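Local coordinates for membrane-anchored mycosin mycp1 (Mycobacterium thermoresistibile, PDB 4HVL), which is a subtilisin-like serine protease, predicted to be membrane-anchored, of the type VII (ESX-1) secretion system, and carries several bound zinc ions, at residues R160-A165 / I177-A182; H168-G173 / N201-V206; N208-A213 / Q336-I341; A323-R326 / D331-P334. One frame throughout, in Å; residues are numbered along the deposited sequence.

Contact 1 of 4, residues R160-A165 / I177-A182. With ZN (zinc ion), chain B.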
loop_
_atom_site.group_PDB
_atom_site.type_symbol
_atom_site.label_atom_id
_atom_site.label_comp_id
_atom_site.label_asym_id
_atom_site.label_seq_id
_atom_site.Cartn_x
_atom_site.Cartn_y
_atom_site.Cartn_z
ATOM N N ARG A 160 1.294 -15.528 5.787
ATOM C CA ARG A 160 0.184 -16.151 6.487
ATOM C C ARG A 160 -0.598 -15.136 7.344
ATOM O O ARG A 160 -1.836 -15.128 7.313
ATOM C CB ARG A 160 0.659 -17.364 7.290
ATOM C CG ARG A 160 0.979 -18.577 6.415
ATOM C CD ARG A 160 1.137 -19.824 7.264
ATOM N NE ARG A 160 2.312 -19.687 8.101
ATOM C CZ ARG A 160 3.545 -20.036 7.734
ATOM N NH1 ARG A 160 3.768 -20.567 6.545
ATOM N NH2 ARG A 160 4.566 -19.866 8.573
ATOM N N SER A 161 0.091 -14.278 8.102
ATOM C CA SER A 161 -0.622 -13.239 8.908
ATOM C C SER A 161 -1.323 -12.171 8.033
ATOM O O SER A 161 -2.388 -11.639 8.386
ATOM C CB SER A 161 0.317 -12.588 9.926
ATOM O OG SER A 161 1.254 -11.748 9.303
ATOM N N LEU A 162 -0.723 -11.871 6.890
ATOM C CA LEU A 162 -1.325 -10.979 5.932
ATOM C C LEU A 162 -2.650 -11.516 5.389
ATOM O O LEU A 162 -3.613 -10.768 5.245
ATOM C CB LEU A 162 -0.376 -10.750 4.752
ATOM C CG LEU A 162 -0.967 -9.792 3.730
ATOM C CD1 LEU A 162 -1.115 -8.400 4.338
ATOM C CD2 LEU A 162 -0.117 -9.768 2.473
ATOM N N ALA A 163 -2.689 -12.807 5.062
ATOM C CA ALA A 163 -3.900 -13.387 4.526
ATOM C C ALA A 163 -5.032 -13.207 5.529
ATOM O O ALA A 163 -6.118 -12.800 5.158
ATOM C CB ALA A 163 -3.703 -14.853 4.194
ATOM N N ARG A 164 -4.770 -13.473 6.804
ATOM C CA ARG A 164 -5.794 -13.263 7.833
ATOM C C ARG A 164 -6.175 -11.777 7.980
ATOM O O ARG A 164 -7.345 -11.433 8.224
ATOM C CB ARG A 164 -5.335 -13.820 9.187
ATOM C CG ARG A 164 -5.225 -15.337 9.225
ATOM C CD ARG A 164 -4.932 -15.885 10.622
ATOM N NE ARG A 164 -3.507 -15.797 10.970
ATOM C CZ ARG A 164 -2.942 -14.880 11.763
ATOM N NH1 ARG A 164 -3.641 -13.908 12.329
ATOM N NH2 ARG A 164 -1.630 -14.930 11.976
ATOM N N ALA A 165 -5.189 -10.892 7.863
ATOM C CA ALA A 165 -5.453 -9.470 7.985
ATOM C C ALA A 165 -6.377 -8.967 6.871
ATOM O O ALA A 165 -7.189 -8.057 7.098
ATOM C CB ALA A 165 -4.142 -8.671 7.995
ATOM N N ILE A 177 -9.311 -1.232 0.708
ATOM C CA ILE A 177 -8.265 -1.801 1.545
ATOM C C ILE A 177 -6.894 -1.466 0.950
ATOM O O ILE A 177 -6.521 -1.952 -0.140
ATOM C CB ILE A 177 -8.399 -3.338 1.662
ATOM C CG1 ILE A 177 -9.777 -3.702 2.228
ATOM C CG2 ILE A 177 -7.308 -3.896 2.567
ATOM C CD1 ILE A 177 -10.078 -5.176 2.274
ATOM N N ASN A 178 -6.134 -0.656 1.669
ATOM C CA ASN A 178 -4.788 -0.263 1.256
ATOM C C ASN A 178 -3.781 -1.195 1.895
ATOM O O ASN A 178 -3.664 -1.234 3.130
ATOM C CB ASN A 178 -4.507 1.172 1.715
ATOM C CG ASN A 178 -3.158 1.692 1.258
ATOM O OD1 ASN A 178 -3.001 2.229 0.160
ATOM N ND2 ASN A 178 -2.192 1.579 2.117
ATOM N N ILE A 179 -3.052 -1.939 1.064
ATOM C CA ILE A 179 -2.053 -2.877 1.556
ATOM C C ILE A 179 -0.659 -2.332 1.248
ATOM O O ILE A 179 -0.240 -2.277 0.095
ATOM C CB ILE A 179 -2.216 -4.280 0.912
ATOM C CG1 ILE A 179 -3.652 -4.780 1.104
ATOM C CG2 ILE A 179 -1.200 -5.251 1.517
ATOM C CD1 ILE A 179 -3.925 -6.218 0.672
ATOM N N SER A 180 0.032 -1.904 2.294
ATOM C CA SER A 180 1.369 -1.381 2.170
ATOM C C SER A 180 2.380 -2.529 2.112
ATOM O O SER A 180 3.492 -2.335 1.659
ATOM C CB SER A 180 1.717 -0.433 3.331
ATOM O OG SER A 180 0.780 0.628 3.461
ATOM N N GLU A 181 1.995 -3.723 2.576
ATOM C CA GLU A 181 2.924 -4.875 2.609
ATOM C C GLU A 181 3.302 -5.256 1.183
ATOM O O GLU A 181 2.435 -5.358 0.309
ATOM C CB GLU A 181 2.262 -6.075 3.315
ATOM C CG GLU A 181 3.030 -7.390 3.291
ATOM C CD GLU A 181 4.375 -7.304 3.984
ATOM O OE1 GLU A 181 4.497 -6.628 5.016
ATOM O OE2 GLU A 181 5.332 -7.923 3.479
ATOM N N ALA A 182 4.594 -5.450 0.944
ATOM C CA ALA A 182 5.048 -5.981 -0.332
ATOM C C ALA A 182 6.143 -6.975 -0.031
ATOM O O ALA A 182 7.310 -6.609 0.066
ATOM C CB ALA A 182 5.540 -4.870 -1.244
HETATM ZN ZN ZN B . 3.320 -5.963 6.509
#

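Contact 2 of 4, residues H168-G173 / N201-V206. With ZN (zinc ion), chain C; ZN (zinc ion), chain E.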
loop_
_atom_site.group_PDB
_atom_site.type_symbol
_atom_site.label_atom_id
_atom_site.label_comp_id
_atom_site.label_asym_id
_atom_site.label_seq_id
_atom_site.Cartn_x
_atom_site.Cartn_y
_atom_site.Cartn_z
ATOM N N HIS A 168 -9.870 -10.242 7.830
ATOM C CA HIS A 168 -10.329 -9.391 8.907
ATOM C C HIS A 168 -10.693 -7.961 8.420
ATOM O O HIS A 168 -11.750 -7.433 8.778
ATOM C CB HIS A 168 -9.280 -9.374 10.004
ATOM C CG HIS A 168 -9.598 -8.475 11.156
ATOM N ND1 HIS A 168 -10.538 -8.784 12.108
ATOM C CD2 HIS A 168 -9.059 -7.292 11.532
ATOM C CE1 HIS A 168 -10.581 -7.823 13.019
ATOM N NE2 HIS A 168 -9.688 -6.905 12.691
ATOM N N ALA A 169 -9.842 -7.359 7.578
ATOM C CA ALA A 169 -10.125 -6.033 7.021
ATOM C C ALA A 169 -11.468 -6.004 6.311
ATOM O O ALA A 169 -12.259 -5.065 6.467
ATOM C CB ALA A 169 -9.011 -5.588 6.086
ATOM N N ALA A 170 -11.704 -7.019 5.490
ATOM C CA ALA A 170 -12.961 -7.153 4.739
ATOM C C ALA A 170 -14.148 -7.270 5.688
ATOM O O ALA A 170 -15.173 -6.604 5.498
ATOM C CB ALA A 170 -12.892 -8.365 3.836
ATOM N N ASN A 171 -13.986 -8.098 6.728
ATOM C CA ASN A 171 -15.024 -8.275 7.752
ATOM C C ASN A 171 -15.374 -7.010 8.542
ATOM O O ASN A 171 -16.495 -6.874 9.045
ATOM C CB ASN A 171 -14.658 -9.428 8.701
ATOM C CG ASN A 171 -14.768 -10.800 8.020
ATOM O OD1 ASN A 171 -15.312 -10.917 6.927
ATOM N ND2 ASN A 171 -14.261 -11.846 8.681
ATOM N N LEU A 172 -14.402 -6.104 8.656
ATOM C CA LEU A 172 -14.606 -4.788 9.289
ATOM C C LEU A 172 -15.510 -3.880 8.467
ATOM O O LEU A 172 -16.003 -2.897 8.989
ATOM C CB LEU A 172 -13.259 -4.089 9.531
ATOM C CG LEU A 172 -12.412 -4.762 10.628
ATOM C CD1 LEU A 172 -10.986 -4.231 10.633
ATOM C CD2 LEU A 172 -13.064 -4.582 12.003
ATOM N N GLY A 173 -15.727 -4.198 7.194
ATOM C CA GLY A 173 -16.661 -3.434 6.351
ATOM C C GLY A 173 -16.006 -2.321 5.535
ATOM O O GLY A 173 -16.671 -1.396 5.090
ATOM N N ASN A 201 -9.359 -12.519 -2.990
ATOM C CA ASN A 201 -10.601 -12.876 -3.692
ATOM C C ASN A 201 -11.853 -12.635 -2.858
ATOM O O ASN A 201 -12.839 -12.120 -3.374
ATOM C CB ASN A 201 -10.551 -14.333 -4.143
ATOM C CG ASN A 201 -11.761 -14.736 -4.981
ATOM O OD1 ASN A 201 -11.969 -14.227 -6.066
ATOM N ND2 ASN A 201 -12.549 -15.670 -4.472
ATOM N N TYR A 202 -11.816 -13.041 -1.588
ATOM C CA TYR A 202 -12.924 -12.848 -0.644
ATOM C C TYR A 202 -13.211 -11.355 -0.448
ATOM O O TYR A 202 -14.367 -10.927 -0.523
ATOM C CB TYR A 202 -12.524 -13.533 0.658
ATOM C CG TYR A 202 -13.387 -13.391 1.903
ATOM C CD1 TYR A 202 -14.364 -14.322 2.202
ATOM C CD2 TYR A 202 -13.138 -12.379 2.819
ATOM C CE1 TYR A 202 -15.102 -14.226 3.364
ATOM C CE2 TYR A 202 -13.861 -12.265 3.977
ATOM C CZ TYR A 202 -14.839 -13.194 4.254
ATOM O OH TYR A 202 -15.553 -13.072 5.402
ATOM N N ALA A 203 -12.168 -10.559 -0.228
ATOM C CA ALA A 203 -12.343 -9.116 -0.069
ATOM C C ALA A 203 -13.004 -8.480 -1.284
ATOM O O ALA A 203 -13.934 -7.677 -1.156
ATOM C CB ALA A 203 -11.010 -8.424 0.219
ATOM N N VAL A 204 -12.553 -8.877 -2.465
ATOM C CA VAL A 204 -12.978 -8.230 -3.710
ATOM C C VAL A 204 -14.307 -8.773 -4.222
ATOM O O VAL A 204 -15.157 -7.990 -4.649
ATOM C CB VAL A 204 -11.893 -8.390 -4.792
ATOM C CG1 VAL A 204 -12.459 -8.232 -6.166
ATOM C CG2 VAL A 204 -10.765 -7.403 -4.537
ATOM N N HIS A 205 -14.492 -10.089 -4.183
ATOM C CA HIS A 205 -15.678 -10.704 -4.777
ATOM C C HIS A 205 -16.795 -10.997 -3.776
ATOM O O HIS A 205 -17.950 -11.061 -4.174
ATOM C CB HIS A 205 -15.317 -11.958 -5.577
ATOM C CG HIS A 205 -14.583 -11.655 -6.834
ATOM N ND1 HIS A 205 -13.434 -12.316 -7.214
ATOM C CD2 HIS A 205 -14.792 -10.700 -7.769
ATOM C CE1 HIS A 205 -12.986 -11.798 -8.344
ATOM N NE2 HIS A 205 -13.794 -10.818 -8.694
ATOM N N VAL A 206 -16.471 -11.143 -2.496
ATOM C CA VAL A 206 -17.498 -11.487 -1.495
ATOM C C VAL A 206 -17.930 -10.288 -0.642
ATOM O O VAL A 206 -19.101 -10.186 -0.259
ATOM C CB VAL A 206 -17.026 -12.647 -0.612
ATOM C CG1 VAL A 206 -18.075 -13.021 0.414
ATOM C CG2 VAL A 206 -16.668 -13.841 -1.490
HETATM ZN ZN ZN C . -11.913 -10.398 12.364
HETATM ZN ZN ZN E . -13.472 -9.568 -10.367
HETATM O O HOH W 1 -14.379 -14.811 7.832
HETATM O O HOH W 2 -15.400 -8.674 -11.045
HETATM O O HOH W 3 -12.132 -10.930 -11.587
#

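Contact 3 of 4, residues N208-A213 / Q336-I341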
loop_
_atom_site.group_PDB
_atom_site.type_symbol
_atom_site.label_atom_id
_atom_site.label_comp_id
_atom_site.label_asym_id
_atom_site.label_seq_id
_atom_site.Cartn_x
_atom_site.Cartn_y
_atom_site.Cartn_z
ATOM N N ASN A 208 -17.140 -6.866 -1.512
ATOM C CA ASN A 208 -17.300 -5.605 -2.265
ATOM C C ASN A 208 -16.225 -4.541 -1.972
ATOM O O ASN A 208 -16.529 -3.336 -1.924
ATOM C CB ASN A 208 -18.717 -5.020 -2.014
ATOM C CG ASN A 208 -18.989 -3.748 -2.812
ATOM O OD1 ASN A 208 -18.738 -3.702 -4.016
ATOM N ND2 ASN A 208 -19.510 -2.694 -2.134
ATOM N N ALA A 209 -14.983 -4.975 -1.766
ATOM C CA ALA A 209 -13.901 -4.052 -1.436
ATOM C C ALA A 209 -12.898 -3.929 -2.558
ATOM O O ALA A 209 -12.568 -4.896 -3.246
ATOM C CB ALA A 209 -13.190 -4.470 -0.157
ATOM N N VAL A 210 -12.421 -2.714 -2.735
ATOM C CA VAL A 210 -11.366 -2.428 -3.690
ATOM C C VAL A 210 -10.086 -2.682 -2.936
ATOM O O VAL A 210 -9.950 -2.165 -1.833
ATOM C CB VAL A 210 -11.382 -0.958 -4.106
ATOM C CG1 VAL A 210 -10.052 -0.567 -4.762
ATOM C CG2 VAL A 210 -12.556 -0.697 -5.032
ATOM N N VAL A 211 -9.172 -3.471 -3.501
ATOM C CA VAL A 211 -7.884 -3.718 -2.851
ATOM C C VAL A 211 -6.751 -3.086 -3.633
ATOM O O VAL A 211 -6.589 -3.365 -4.789
ATOM C CB VAL A 211 -7.593 -5.228 -2.666
ATOM C CG1 VAL A 211 -6.298 -5.408 -1.895
ATOM C CG2 VAL A 211 -8.731 -5.894 -1.900
ATOM N N ILE A 212 -5.958 -2.256 -2.970
ATOM C CA ILE A 212 -4.819 -1.569 -3.580
ATOM C C ILE A 212 -3.541 -2.079 -2.899
ATOM O O ILE A 212 -3.488 -2.178 -1.675
ATOM C CB ILE A 212 -4.908 -0.051 -3.388
ATOM C CG1 ILE A 212 -6.246 0.522 -3.878
ATOM C CG2 ILE A 212 -3.755 0.637 -4.080
ATOM C CD1 ILE A 212 -6.601 0.292 -5.343
ATOM N N ALA A 213 -2.522 -2.412 -3.688
ATOM C CA ALA A 213 -1.263 -2.908 -3.136
ATOM C C ALA A 213 -0.057 -2.081 -3.598
ATOM O O ALA A 213 0.013 -1.647 -4.750
ATOM C CB ALA A 213 -1.044 -4.368 -3.517
ATOM N N GLN A 336 -14.820 -2.030 -11.655
ATOM C CA GLN A 336 -15.072 -0.797 -12.385
ATOM C C GLN A 336 -14.313 0.376 -11.754
ATOM O O GLN A 336 -13.870 1.273 -12.466
ATOM C CB GLN A 336 -16.572 -0.498 -12.437
ATOM C CG GLN A 336 -17.374 -1.461 -13.307
ATOM C CD GLN A 336 -18.874 -1.298 -13.108
ATOM O OE1 GLN A 336 -19.370 -1.186 -11.976
ATOM N NE2 GLN A 336 -19.594 -1.261 -14.198
ATOM N N VAL A 337 -14.139 0.373 -10.431
ATOM C CA VAL A 337 -13.374 1.448 -9.793
ATOM C C VAL A 337 -11.943 1.443 -10.310
ATOM O O VAL A 337 -11.438 2.442 -10.809
ATOM C CB VAL A 337 -13.381 1.346 -8.251
ATOM C CG1 VAL A 337 -12.466 2.404 -7.634
ATOM C CG2 VAL A 337 -14.797 1.523 -7.704
ATOM N N ILE A 338 -11.316 0.293 -10.201
ATOM C CA ILE A 338 -9.954 0.077 -10.644
ATOM C C ILE A 338 -9.790 0.397 -12.109
ATOM O O ILE A 338 -8.804 1.018 -12.491
ATOM C CB ILE A 338 -9.548 -1.406 -10.413
ATOM C CG1 ILE A 338 -8.888 -1.567 -9.064
ATOM C CG2 ILE A 338 -8.531 -1.909 -11.434
ATOM C CD1 ILE A 338 -9.606 -0.926 -7.933
ATOM N N ASN A 339 -10.719 -0.076 -12.932
ATOM C CA ASN A 339 -10.597 0.112 -14.378
ATOM C C ASN A 339 -10.695 1.595 -14.736
ATOM O O ASN A 339 -10.026 2.063 -15.657
ATOM C CB ASN A 339 -11.637 -0.718 -15.143
ATOM C CG ASN A 339 -11.302 -2.209 -15.181
ATOM O OD1 ASN A 339 -10.155 -2.630 -14.991
ATOM N ND2 ASN A 339 -12.307 -3.010 -15.425
ATOM N N ARG A 340 -11.487 2.331 -13.960
ATOM C CA ARG A 340 -11.620 3.759 -14.128
ATOM C C ARG A 340 -10.299 4.465 -13.783
ATOM O O ARG A 340 -9.869 5.385 -14.496
ATOM C CB ARG A 340 -12.756 4.277 -13.249
ATOM C CG ARG A 340 -13.038 5.766 -13.379
ATOM C CD ARG A 340 -13.394 6.105 -14.828
ATOM N NE ARG A 340 -13.670 7.519 -14.989
ATOM C CZ ARG A 340 -13.986 8.104 -16.142
ATOM N NH1 ARG A 340 -14.075 7.385 -17.256
ATOM N NH2 ARG A 340 -14.214 9.418 -16.181
ATOM N N ILE A 341 -9.668 4.034 -12.685
ATOM C CA ILE A 341 -8.383 4.594 -12.285
ATOM C C ILE A 341 -7.347 4.379 -13.387
ATOM O O ILE A 341 -6.663 5.337 -13.767
ATOM C CB ILE A 341 -7.891 4.033 -10.944
ATOM C CG1 ILE A 341 -8.812 4.501 -9.810
ATOM C CG2 ILE A 341 -6.445 4.446 -10.672
ATOM C CD1 ILE A 341 -8.646 3.735 -8.516
#

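Contact 4 of 4, residues A323-R326 / D331-P334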
loop_
_atom_site.group_PDB
_atom_site.type_symbol
_atom_site.label_atom_id
_atom_site.label_comp_id
_atom_site.label_asym_id
_atom_site.label_seq_id
_atom_site.Cartn_x
_atom_site.Cartn_y
_atom_site.Cartn_z
ATOM N N ALA A 323 -11.410 5.851 -2.895
ATOM C CA ALA A 323 -12.400 6.360 -1.954
ATOM C C ALA A 323 -13.212 7.526 -2.535
ATOM O O ALA A 323 -14.424 7.619 -2.355
ATOM C CB ALA A 323 -11.712 6.788 -0.664
ATOM N N LEU A 324 -12.535 8.445 -3.199
ATOM C CA LEU A 324 -13.215 9.553 -3.852
ATOM C C LEU A 324 -14.197 9.026 -4.922
ATOM O O LEU A 324 -15.339 9.488 -5.015
ATOM C CB LEU A 324 -12.184 10.480 -4.515
ATOM C CG LEU A 324 -11.195 11.233 -3.624
ATOM C CD1 LEU A 324 -10.411 12.247 -4.443
ATOM C CD2 LEU A 324 -11.936 11.932 -2.503
ATOM N N ILE A 325 -13.726 8.065 -5.725
ATOM C CA ILE A 325 -14.510 7.456 -6.791
ATOM C C ILE A 325 -15.761 6.766 -6.247
ATOM O O ILE A 325 -16.875 6.998 -6.760
ATOM C CB ILE A 325 -13.655 6.495 -7.652
ATOM C CG1 ILE A 325 -12.687 7.301 -8.541
ATOM C CG2 ILE A 325 -14.532 5.639 -8.546
ATOM C CD1 ILE A 325 -11.504 6.519 -9.094
ATOM N N ARG A 326 -15.599 5.985 -5.183
ATOM C CA ARG A 326 -16.702 5.207 -4.639
ATOM C C ARG A 326 -17.750 6.126 -4.002
ATOM O O ARG A 326 -18.957 5.828 -4.079
ATOM C CB ARG A 326 -16.214 4.143 -3.657
ATOM C CG ARG A 326 -15.255 3.136 -4.272
ATOM C CD ARG A 326 -15.339 1.781 -3.571
ATOM N NE ARG A 326 -16.474 1.009 -4.067
ATOM C CZ ARG A 326 -16.708 -0.267 -3.762
ATOM N NH1 ARG A 326 -15.894 -0.921 -2.920
ATOM N NH2 ARG A 326 -17.766 -0.897 -4.293
ATOM N N ASP A 331 -22.428 3.158 -7.201
ATOM C CA ASP A 331 -22.883 1.973 -7.924
ATOM C C ASP A 331 -21.740 1.171 -8.539
ATOM O O ASP A 331 -21.968 0.055 -8.976
ATOM C CB ASP A 331 -23.912 2.306 -9.026
ATOM C CG ASP A 331 -23.390 3.294 -10.059
ATOM O OD1 ASP A 331 -22.447 4.068 -9.777
ATOM O OD2 ASP A 331 -23.957 3.344 -11.166
ATOM N N LEU A 332 -20.527 1.726 -8.582
ATOM C CA LEU A 332 -19.414 1.032 -9.234
ATOM C C LEU A 332 -18.942 -0.180 -8.439
ATOM O O LEU A 332 -18.803 -0.115 -7.223
ATOM C CB LEU A 332 -18.246 1.981 -9.492
ATOM C CG LEU A 332 -18.519 3.098 -10.506
ATOM C CD1 LEU A 332 -17.205 3.752 -10.841
ATOM C CD2 LEU A 332 -19.202 2.620 -11.796
ATOM N N THR A 333 -18.716 -1.288 -9.133
ATOM C CA THR A 333 -18.094 -2.472 -8.521
ATOM C C THR A 333 -16.598 -2.188 -8.314
ATOM O O THR A 333 -16.058 -1.242 -8.870
ATOM C CB THR A 333 -18.246 -3.721 -9.406
ATOM O OG1 THR A 333 -17.545 -3.524 -10.637
ATOM C CG2 THR A 333 -19.703 -4.002 -9.714
ATOM N N PRO A 334 -15.920 -3.007 -7.518
ATOM C CA PRO A 334 -14.478 -2.795 -7.390
ATOM C C PRO A 334 -13.727 -2.914 -8.731
ATOM O O PRO A 334 -12.793 -2.147 -8.978
ATOM C CB PRO A 334 -14.061 -3.892 -6.418
ATOM C CG PRO A 334 -15.290 -4.143 -5.619
ATOM C CD PRO A 334 -16.434 -3.978 -6.529
HETATM O O HOH W 4 -18.346 2.265 -5.885
#

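Contact 1 of 4, residues R160-A165 / I177-A182
L162 of helix 154-171 is the side chain that spans this contact, with one methyl on I179 and the other on E181. The backbones stay well apart: the nearest CA atoms, those of L162 and E181, are 8.1 Å from each other. The contact is small and apolar. L162 CD1 lies 4.2 Å from I179 CG2, while L162 CD2 reaches E181 CG at 4.0 Å. The leucine thus forks, one tip on the end of strand 176-179 and the other on the aliphatic part of the glutamate just past it. L162 also packs on I69 of the adjoining strand and on H133.

The setting is the core of a subtilisin fold. Helix 154-171 crosses from strand 127-132 to the parallel strand 176-179, passing strand 65-70, in a beta-alpha-beta crossover. I177 and I179 point from the sheet to this helix, on A169 and I166 respectively.

The polar chemistry belongs to E181. Its OE1 binds zinc at 2.0 Å, whereas E181 OE2 stays 4.1 Å from the metal, so the carboxylate is monodentate. E181 CG lies anti to the backbone N (chi1 173°) and the chain then bends at chi2 (62°), which curls the chain beside the ion and turns OE1 onto it. H133 and T134 bind the same zinc. The metal would be expected to keep the carboxylate ionised. On the strand side, S180 OG hydrogen-bonds D70, the predicted charge-relay aspartate. At the helix surface, R160 forms a salt bridge with D20.

Contact 2 of 4, residues H168-G173 / N201-V206
A170 and A203 bring the two helices together, with their CA atoms 5.2 Å apart. Helix 154-171 is closed just beyond by a Schellman motif at G173, and helix 194-206 carries a wider pi-type turn at 202-206.

The small side chains permit this closeness. A170 CB touches A203 CB at 4.1 Å. The same A170 CB lies obliquely to the Y202 ring, 4.0 Å from Y202 CE2. Y202 CG sits anti to the backbone N (chi1 173°), which sends the ring across to the other helix. There its hydroxyl donates a short hydrogen bond, Y202 OH to N171 OD1, 2.7 Å. It meets a lone pair in the carbonyl plane, at a C=O...donor angle of 129°. The amide approaches the ring's edge, its plane turned 73° from the ring. A water also joins N171 ND2 and Y202 OH.

Zinc flanks the pair. H168 ND1 binds one ion at 2.1 Å, shared with D15. On helix 194-206, H205 NE2 binds another at 2.1 Å, with two waters, and H205 ND1 donates to N201 OD1 at 2.7 Å.

N171 ND2 hydrogen-bonds D15, so a polar chain runs from Y202 through N171 to a zinc ligand. N171 is thus a second-shell residue that may help orient D15, with Y202 fixing the turn of its amide.

Contact 3 of 4, residues N208-A213 / Q336-I341
V210 of the strand meets V337 and I338 of the helix with both of its methyls. The helix lies aslant over the strand: the axes of strand 210-213 and helix 336-341 come within 9.3 Å, at 46° to each other.

One bump is V210 CG2. It sits against the branch of V337, 3.9 Å from V337 CB and nearly as close to both V337 methyls, so it rests on the side of the isopropyl group, over CB and both methyls. The second bump comes from the helix. I338 CD1 enters the hollow between V210 and I212, two residues on the same face of the strand. It lies 4.1 Å from I212 CD1 and the same distance from V210 CG2. The I338 side chain and the two strand side chains run alongside each other, pointing opposite ways. Its approach to V210 CG1, 3.2 Å from I338 CD1, is tighter than normal van der Waals contact. I338 chi1 is -92°, away from the usual staggered value, so the exact fit here is doubtful. No polar group takes part.

V211 points to the other face of the sheet, under A203 and V204 of helix 194-206. Strand 210-214 runs between strands 176-179 and 256-261, so helices cover it on both sides, as in the three-layer subtilisin fold. On this side helix 311-328 lies next to helix 334-343. V318 and S319 of the former touch I212, and L256 of strand 256-261 packs on I338 and I341.

Contact 4 of 4, residues A323-R326 / D331-P334
R326 and L332 span the short helix-loop-helix link between helix 311-328 and helix 334-343. T333 is the N-cap of the second helix, its side chain capping a backbone N in the first turn. R326 extends over the loop, bent at chi3 (81°), and brings its guanidinium to the loop backbone. R326 NH2 donates to L332 O at 3.2 Å, in the carbonyl plane. The bond is not straight, with 141° at the hydrogen, and L332 O is tilted 27° out of the guanidinium plane. A water lying in that plane links the same two residues, 2.9 Å from R326 NE and 2.8 Å from L332 O. The carbonyl therefore accepts from both the arginine and the water. P334 N lies over one face of the guanidinium, and P334 CD is 4.0 Å from R326 NH2. A separate apolar touch joins I325 CG2 and L332 CD1, also at 4.0 Å.

The other arm of the guanidinium reaches the sheet side: R326 NH1 hydrogen-bonds N208 O and Q175 O, near the starts of two strands. At its far end helix 311-328 carries S312, the predicted charge-relay serine, in its first turn. I325 also packs on V337 and I341 of helix 334-343, and P334 rests on V210 of strand 210-214.

All four contacts lie in or against the central parallel sheet. Contacts 1 and 3 are buried and meet in it: strands 176-179 and 210-214 are neighbours, probably joined by I177 N to V210 O and I179 N to I212 O. Contacts 1 and 2 share helix 154-171. I177 packs on A203, tying them together. Contact 2 lies further out, and its chemistry is partly polar, with zinc ions on both sides; contact 1 carries one at its edge too. Contact 3 is purely apolar, on the opposite face of the sheet from helix 194-206. Contact 4 is buried but far from the chain centre, and mixes apolar packing with an arginine bonded to a loop carbonyl. R326 joins it to contact 3 through N208 O.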